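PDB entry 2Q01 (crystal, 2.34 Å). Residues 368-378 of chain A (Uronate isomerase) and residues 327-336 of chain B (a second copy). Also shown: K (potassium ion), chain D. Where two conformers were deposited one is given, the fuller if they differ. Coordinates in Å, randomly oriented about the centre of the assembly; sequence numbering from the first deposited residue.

Chain A 368-378: SRELAPLAGHY
Chain B 327-336: DKGADIPMRT

The last turns of a helix in chain A pack against an extended segment of chain B, burying 488 Å² between the two stretches. The helix, which begins earlier in the chain, runs through Ala A375; it includes a wider pi-type turn at 368-371 and is kinked at Pro A373, whose ring nitrogen has no hydrogen to offer the preceding turn. Regular bonding resumes at once, with Leu A374 N to Glu A370 O and Ala A375 N to Leu A371 O both 2.9 Å. Chain B is loop from Asp B327 to Asp B331, a short strand at Ile B332 and Pro B333, and loop again. The two run in opposite senses: the CA atoms of Arg A369 and Pro B333 lie 5.7 Å apart, those of Pro A373 and Ile B332 6.1 Å, and those of His A377 and Ala B330 6.7 Å.

Ile B332 has the most surface covered, closely followed by Arg A369. Its phi/psi of -105/135° is extended, its CA-to-CB bond points toward the helix, and both chi1 (-44°) and chi2 (-63°) are m. The side chain thus brings Ile B332 CD1 to within 3.6 Å of Pro A373 O, while Ile B332 CG2 lies 4.1 Å from Pro A373 CB and Ile B332 CG1 3.8 Å from Leu A374 CD2. Leu A374, with chi1 m and chi2 t, starts sideways but brings its end nearer. The contacts of CG2 and CG1 are apolar, whereas CD1 packs against the Pro A373 carbonyl oxygen.

The CA-to-CB bond of Arg A369 points sideways, but a t, t, m side chain with chi4 at 119° lays the chain along the partner backbone: Arg A369 CD is 3.7 Å from both Met B334 C and Arg B335 N, and Arg B335 CA sits over one face of the guanidinium. The charge is met within the helix, where Arg A369 NH1 donates to Glu A370 OE2 at 2.9 Å in a salt bridge; Glu A370 has chi1 m and chi2 t. NE and NH2 are hydrogen-bonded elsewhere in the structure. Pro B333, at phi/psi -61/151° and with a C-gamma exo ring, packs against both Arg A369 and Pro A373: its CG is 3.3 Å from Arg A369 O, and its CD is 3.9 Å from Pro A373 CB.

Past the helix, Gly A376 leaves helical phi/psi and His A377 (-129/-55°) turns its side chain toward chain B, with chi1 t and chi2 79°. Ala B330 CB rests over one face of the imidazole, 4.0 Å from the ring centroid and 25° off its normal, a CH-pi contact. His A377 ND1 lies 3.1 Å from Gly B329 O, but the angle is poor and no hydrogen bond forms. Gly B329 has a positive phi (83/24°), which favours glycine. No hydrogen bond crosses between the stretches, so packing carries the contact. Beyond it, Ala A375 O (2.9 Å) and Tyr A378 O (2.8 Å) bind the potassium ion K.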

# COMPACT_ATOMS: atom_id res chain seq x y z
N SER A 368 -7.07 -4.01 -2.77
CA SER A 368 -6.73 -4.82 -3.95
C SER A 368 -6.40 -6.26 -3.58
O SER A 368 -6.57 -7.17 -4.41
CB SER A 368 -5.57 -4.19 -4.73
OG SER A 368 -4.40 -4.10 -3.93
N ARG A 369 -5.95 -6.48 -2.35
CA ARG A 369 -5.51 -7.80 -1.91
C ARG A 369 -6.67 -8.69 -1.48
O ARG A 369 -6.73 -9.84 -1.87
CB ARG A 369 -4.51 -7.68 -0.77
CG ARG A 369 -3.62 -8.91 -0.62
CD ARG A 369 -3.15 -9.14 0.82
NE ARG A 369 -2.43 -8.00 1.37
CZ ARG A 369 -2.81 -7.29 2.44
NH1 ARG A 369 -3.92 -7.60 3.10
NH2 ARG A 369 -2.07 -6.28 2.86
N GLU A 370 -7.59 -8.15 -0.68
CA GLU A 370 -8.61 -8.99 -0.05
C GLU A 370 -10.04 -8.56 -0.37
O GLU A 370 -10.84 -9.36 -0.83
CB GLU A 370 -8.41 -9.05 1.48
CG GLU A 370 -6.96 -9.34 1.92
CD GLU A 370 -6.82 -9.55 3.41
OE1 GLU A 370 -7.85 -9.53 4.12
OE2 GLU A 370 -5.68 -9.74 3.88
N LEU A 371 -10.35 -7.29 -0.13
CA LEU A 371 -11.71 -6.77 -0.23
C LEU A 371 -12.34 -6.90 -1.61
O LEU A 371 -13.47 -7.38 -1.73
CB LEU A 371 -11.79 -5.33 0.27
CG LEU A 371 -11.64 -5.12 1.78
CD1 LEU A 371 -12.02 -3.71 2.13
CD2 LEU A 371 -12.52 -6.09 2.56
N ALA A 372 -11.62 -6.49 -2.65
CA ALA A 372 -12.13 -6.58 -4.01
C ALA A 372 -12.17 -8.01 -4.57
O ALA A 372 -13.15 -8.36 -5.24
CB ALA A 372 -11.40 -5.62 -4.95
N PRO A 373 -11.11 -8.83 -4.34
CA PRO A 373 -11.29 -10.26 -4.66
C PRO A 373 -12.44 -10.98 -3.93
O PRO A 373 -13.08 -11.85 -4.52
CB PRO A 373 -9.93 -10.87 -4.31
CG PRO A 373 -8.98 -9.74 -4.47
CD PRO A 373 -9.73 -8.58 -3.91
N LEU A 374 -12.70 -10.62 -2.67
CA LEU A 374 -13.83 -11.19 -1.94
C LEU A 374 -15.18 -10.70 -2.48
O LEU A 374 -16.05 -11.51 -2.78
CB LEU A 374 -13.73 -10.92 -0.43
CG LEU A 374 -12.72 -11.72 0.42
CD1 LEU A 374 -12.75 -11.23 1.86
CD2 LEU A 374 -12.94 -13.23 0.36
N ALA A 375 -15.33 -9.38 -2.60
CA ALA A 375 -16.57 -8.78 -3.14
C ALA A 375 -16.80 -9.09 -4.61
O ALA A 375 -17.95 -9.18 -5.05
CB ALA A 375 -16.61 -7.29 -2.92
N GLY A 376 -15.73 -9.27 -5.38
CA GLY A 376 -15.85 -9.68 -6.77
C GLY A 376 -16.07 -11.17 -6.97
O GLY A 376 -15.95 -11.67 -8.10
N HIS A 377 -16.38 -11.88 -5.89
CA HIS A 377 -16.76 -13.29 -5.99
C HIS A 377 -18.07 -13.63 -5.28
O HIS A 377 -18.96 -14.22 -5.88
CB HIS A 377 -15.65 -14.22 -5.50
CG HIS A 377 -16.09 -15.65 -5.40
ND1 HIS A 377 -16.18 -16.47 -6.50
CD2 HIS A 377 -16.51 -16.38 -4.34
CE1 HIS A 377 -16.62 -17.66 -6.12
NE2 HIS A 377 -16.83 -17.63 -4.81
N TYR A 378 -18.15 -13.30 -3.99
CA TYR A 378 -19.26 -13.75 -3.15
C TYR A 378 -20.50 -12.92 -3.40
O TYR A 378 -20.43 -11.69 -3.33
CB TYR A 378 -18.89 -13.69 -1.67
CG TYR A 378 -18.00 -14.81 -1.20
CD1 TYR A 378 -16.63 -14.62 -1.05
CD2 TYR A 378 -18.54 -16.06 -0.91
CE1 TYR A 378 -15.81 -15.65 -0.61
CE2 TYR A 378 -17.73 -17.10 -0.48
CZ TYR A 378 -16.37 -16.89 -0.33
OH TYR A 378 -15.58 -17.92 0.09
N ASP B 327 -10.06 -24.10 -9.22
CA ASP B 327 -9.96 -23.03 -10.24
C ASP B 327 -11.30 -22.43 -10.70
O ASP B 327 -11.49 -22.17 -11.89
CB ASP B 327 -9.13 -23.49 -11.45
CG ASP B 327 -7.66 -23.67 -11.12
OD1 ASP B 327 -7.12 -24.75 -11.42
OD2 ASP B 327 -7.05 -22.72 -10.57
N LYS B 328 -12.21 -22.23 -9.76
CA LYS B 328 -13.54 -21.70 -10.09
C LYS B 328 -13.72 -20.25 -9.65
O LYS B 328 -14.84 -19.77 -9.48
CB LYS B 328 -14.65 -22.61 -9.52
CG LYS B 328 -14.62 -24.06 -10.03
CD LYS B 328 -14.75 -24.14 -11.56
CE LYS B 328 -14.49 -25.55 -12.06
NZ LYS B 328 -14.31 -25.61 -13.54
N GLY B 329 -12.60 -19.55 -9.48
CA GLY B 329 -12.61 -18.13 -9.17
C GLY B 329 -12.80 -17.80 -7.71
O GLY B 329 -13.25 -16.71 -7.37
N ALA B 330 -12.46 -18.73 -6.83
CA ALA B 330 -12.57 -18.49 -5.40
C ALA B 330 -11.22 -18.58 -4.70
O ALA B 330 -11.16 -18.98 -3.54
CB ALA B 330 -13.58 -19.43 -4.78
N ASP B 331 -10.15 -18.22 -5.40
CA ASP B 331 -8.81 -18.18 -4.81
C ASP B 331 -8.43 -16.73 -4.49
O ASP B 331 -8.22 -15.92 -5.39
CB ASP B 331 -7.76 -18.82 -5.73
CG ASP B 331 -8.19 -20.21 -6.24
OD1 ASP B 331 -8.99 -20.90 -5.58
OD2 ASP B 331 -7.71 -20.61 -7.32
N ILE B 332 -8.35 -16.43 -3.19
CA ILE B 332 -8.19 -15.07 -2.69
C ILE B 332 -6.75 -14.87 -2.22
O ILE B 332 -6.19 -15.76 -1.58
CB ILE B 332 -9.19 -14.79 -1.51
CG1 ILE B 332 -10.61 -15.32 -1.82
CG2 ILE B 332 -9.24 -13.32 -1.14
CD1 ILE B 332 -11.34 -14.66 -3.02
N PRO B 333 -6.12 -13.73 -2.57
CA PRO B 333 -4.77 -13.43 -2.08
C PRO B 333 -4.65 -13.32 -0.57
O PRO B 333 -5.61 -12.94 0.10
CB PRO B 333 -4.46 -12.07 -2.71
CG PRO B 333 -5.33 -11.99 -3.89
CD PRO B 333 -6.60 -12.68 -3.49
N MET B 334 -3.47 -13.65 -0.06
CA MET B 334 -3.15 -13.54 1.36
C MET B 334 -2.01 -12.56 1.55
O MET B 334 -1.22 -12.34 0.62
CB MET B 334 -2.70 -14.89 1.91
CG MET B 334 -3.76 -15.96 1.94
SD MET B 334 -3.17 -17.45 2.76
CE MET B 334 -2.08 -18.14 1.53
N ARG B 335 -1.91 -12.01 2.75
CA ARG B 335 -0.77 -11.21 3.17
C ARG B 335 0.46 -12.13 3.13
O ARG B 335 0.44 -13.22 3.71
CB ARG B 335 -1.04 -10.67 4.58
CG ARG B 335 0.15 -10.09 5.33
CD ARG B 335 -0.31 -9.43 6.62
NE ARG B 335 -1.29 -10.25 7.33
CZ ARG B 335 -2.17 -9.79 8.22
NH1 ARG B 335 -2.21 -8.50 8.54
NH2 ARG B 335 -3.01 -10.63 8.81
N THR B 336 1.50 -11.71 2.41
CA THR B 336 2.66 -12.56 2.14
C THR B 336 3.97 -11.94 2.65
O THR B 336 4.15 -10.72 2.63
CB THR B 336 2.75 -12.89 0.63
OG1 THR B 336 1.46 -13.26 0.15
CG2 THR B 336 3.72 -14.03 0.35
K K D . -20.80 -9.18 -4.61
O HOH W 1 -23.33 -8.49 -4.68